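Side-chain contact in glutathione S-transferase (PDB 4ISD), which probably conjugates glutathione to electrophilic substrates, as a glutathione transferase homolog that binds glutathione in a dimeric assembly: residues K146-A151 with C183-P188. Sequence-based numbering, arbitrary orientation.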
loop_
_atom_site.group_PDB
_atom_site.type_symbol
_atom_site.label_atom_id
_atom_site.label_comp_id
_atom_site.label_asym_id
_atom_site.label_seq_id
_atom_site.Cartn_x
_atom_site.Cartn_y
_atom_site.Cartn_z
ATOM N N LYS A 146 -15.919 7.497 -8.514
ATOM C CA LYS A 146 -14.784 7.924 -7.714
ATOM C C LYS A 146 -13.548 8.033 -8.593
ATOM O O LYS A 146 -12.763 8.975 -8.458
ATOM C CB LYS A 146 -14.553 6.956 -6.556
ATOM N N LEU A 147 -13.388 7.086 -9.514
ATOM C CA LEU A 147 -12.245 7.106 -10.428
ATOM C C LEU A 147 -12.269 8.346 -11.324
ATOM O O LEU A 147 -11.278 9.060 -11.442
ATOM C CB LEU A 147 -12.204 5.847 -11.296
ATOM C CG LEU A 147 -10.933 5.804 -12.144
ATOM C CD1 LEU A 147 -9.728 5.962 -11.231
ATOM C CD2 LEU A 147 -10.829 4.530 -12.986
ATOM N N LEU A 148 -13.413 8.615 -11.941
ATOM C CA LEU A 148 -13.498 9.740 -12.864
ATOM C C LEU A 148 -13.303 11.065 -12.145
ATOM O O LEU A 148 -12.655 11.968 -12.661
ATOM C CB LEU A 148 -14.826 9.729 -13.606
ATOM C CG LEU A 148 -14.942 10.769 -14.708
ATOM C CD1 LEU A 148 -13.915 10.494 -15.778
ATOM C CD2 LEU A 148 -16.336 10.736 -15.279
ATOM N N SER A 149 -13.852 11.168 -10.941
ATOM C CA SER A 149 -13.736 12.391 -10.157
ATOM C C SER A 149 -12.299 12.650 -9.737
ATOM O O SER A 149 -11.849 13.794 -9.743
ATOM C CB SER A 149 -14.631 12.326 -8.924
ATOM O OG SER A 149 -14.513 13.520 -8.167
ATOM N N ALA A 150 -11.579 11.589 -9.375
ATOM C CA ALA A 150 -10.165 11.728 -9.041
ATOM C C ALA A 150 -9.387 12.202 -10.266
ATOM O O ALA A 150 -8.556 13.107 -10.173
ATOM C CB ALA A 150 -9.600 10.415 -8.534
ATOM N N ALA A 151 -9.667 11.582 -11.411
ATOM C CA ALA A 151 -8.988 11.906 -12.662
ATOM C C ALA A 151 -9.218 13.368 -13.043
ATOM O O ALA A 151 -8.283 14.065 -13.435
ATOM C CB ALA A 151 -9.466 10.990 -13.776
ATOM N N CYS A 183 -16.930 1.987 -18.065
ATOM C CA CYS A 183 -17.934 2.757 -17.342
ATOM C C CYS A 183 -18.941 3.375 -18.305
ATOM O O CYS A 183 -18.975 3.034 -19.487
ATOM C CB CYS A 183 -17.275 3.843 -16.481
ATOM S SG CYS A 183 -16.096 3.230 -15.216
ATOM N N GLY A 184 -19.757 4.288 -17.796
ATOM C CA GLY A 184 -20.831 4.855 -18.579
ATOM C C GLY A 184 -20.931 6.359 -18.447
ATOM O O GLY A 184 -21.970 6.952 -18.753
ATOM N N ASP A 185 -19.853 6.980 -17.983
ATOM C CA ASP A 185 -19.774 8.438 -17.965
ATOM C C ASP A 185 -18.830 8.954 -19.056
ATOM O O ASP A 185 -17.845 8.300 -19.403
ATOM C CB ASP A 185 -19.334 8.939 -16.588
ATOM C CG ASP A 185 -20.487 9.038 -15.606
ATOM O OD1 ASP A 185 -21.561 8.455 -15.875
ATOM O OD2 ASP A 185 -20.314 9.703 -14.564
ATOM N N PRO A 186 -19.140 10.122 -19.626
ATOM C CA PRO A 186 -18.191 10.624 -20.625
ATOM C C PRO A 186 -16.877 11.048 -19.979
ATOM O O PRO A 186 -16.879 11.659 -18.901
ATOM C CB PRO A 186 -18.927 11.817 -21.261
ATOM C CG PRO A 186 -20.021 12.170 -20.300
ATOM C CD PRO A 186 -20.395 10.894 -19.598
ATOM N N VAL A 187 -15.774 10.709 -20.643
ATOM C CA VAL A 187 -14.429 10.979 -20.149
ATOM C C VAL A 187 -13.824 12.249 -20.759
ATOM O O VAL A 187 -13.712 12.358 -21.978
ATOM C CB VAL A 187 -13.479 9.827 -20.504
ATOM C CG1 VAL A 187 -12.189 9.981 -19.735
ATOM C CG2 VAL A 187 -14.127 8.475 -20.237
ATOM N N PRO A 188 -13.426 13.209 -19.908
ATOM C CA PRO A 188 -12.723 14.422 -20.344
ATOM C C PRO A 188 -11.435 14.092 -21.090
ATOM O O PRO A 188 -10.569 13.403 -20.533
ATOM C CB PRO A 188 -12.385 15.115 -19.023
ATOM C CG PRO A 188 -13.483 14.695 -18.105
ATOM C CD PRO A 188 -13.773 13.263 -18.476
#
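Leu148 reaches from helix 139-154 into the curve of the loop segment 183-188, and its forked end supplies every close approach between the two segments. CG lies anti to the backbone N (chi1 -173°), which carries the fork outward from the helix, one methyl to each part of the loop. CD2 takes the earlier part: it lies 3.7 Å from CB of Asp185 and 3.8 Å from the carbonyl O of Pro186. CD1 takes the later part, 3.9 Å from CD of Pro188 and, more loosely, 4.3 Å from CG1 of Val187. All of this is van der Waals contact. Asp185 meets the leucine mainly through its methylene. Its CG stands anti to its own carbonyl carbon (chi1 -83°), and of its carboxylate OD2 is the nearer oxygen, 4.2 Å from CD2 of Leu148; the residue as a whole is exposed. Pro188 offers the ring carbon next to its nitrogen, while Val187 approaches only with CG1. The joint is small, 159 Å² over both sides, and lies at the surface of the all-helical C-terminal domain. A covalent tie runs beside it: Cys183, the first residue of 183-188, forms a disulfide with Cys144, one turn before Leu148 on the same helix. Leu180 packs against both Leu148 and Val187, extending the apolar contact. Leu147, buried, meets Phe173 and Leu177 of helix 168-177, while Ala150, which has no part in the contact, packs on Leu57 of the second subunit. The loop runs alongside helix 139-154 in the same direction, on its way from helix 168-177 to helix 189-199, which begins just after Pro188.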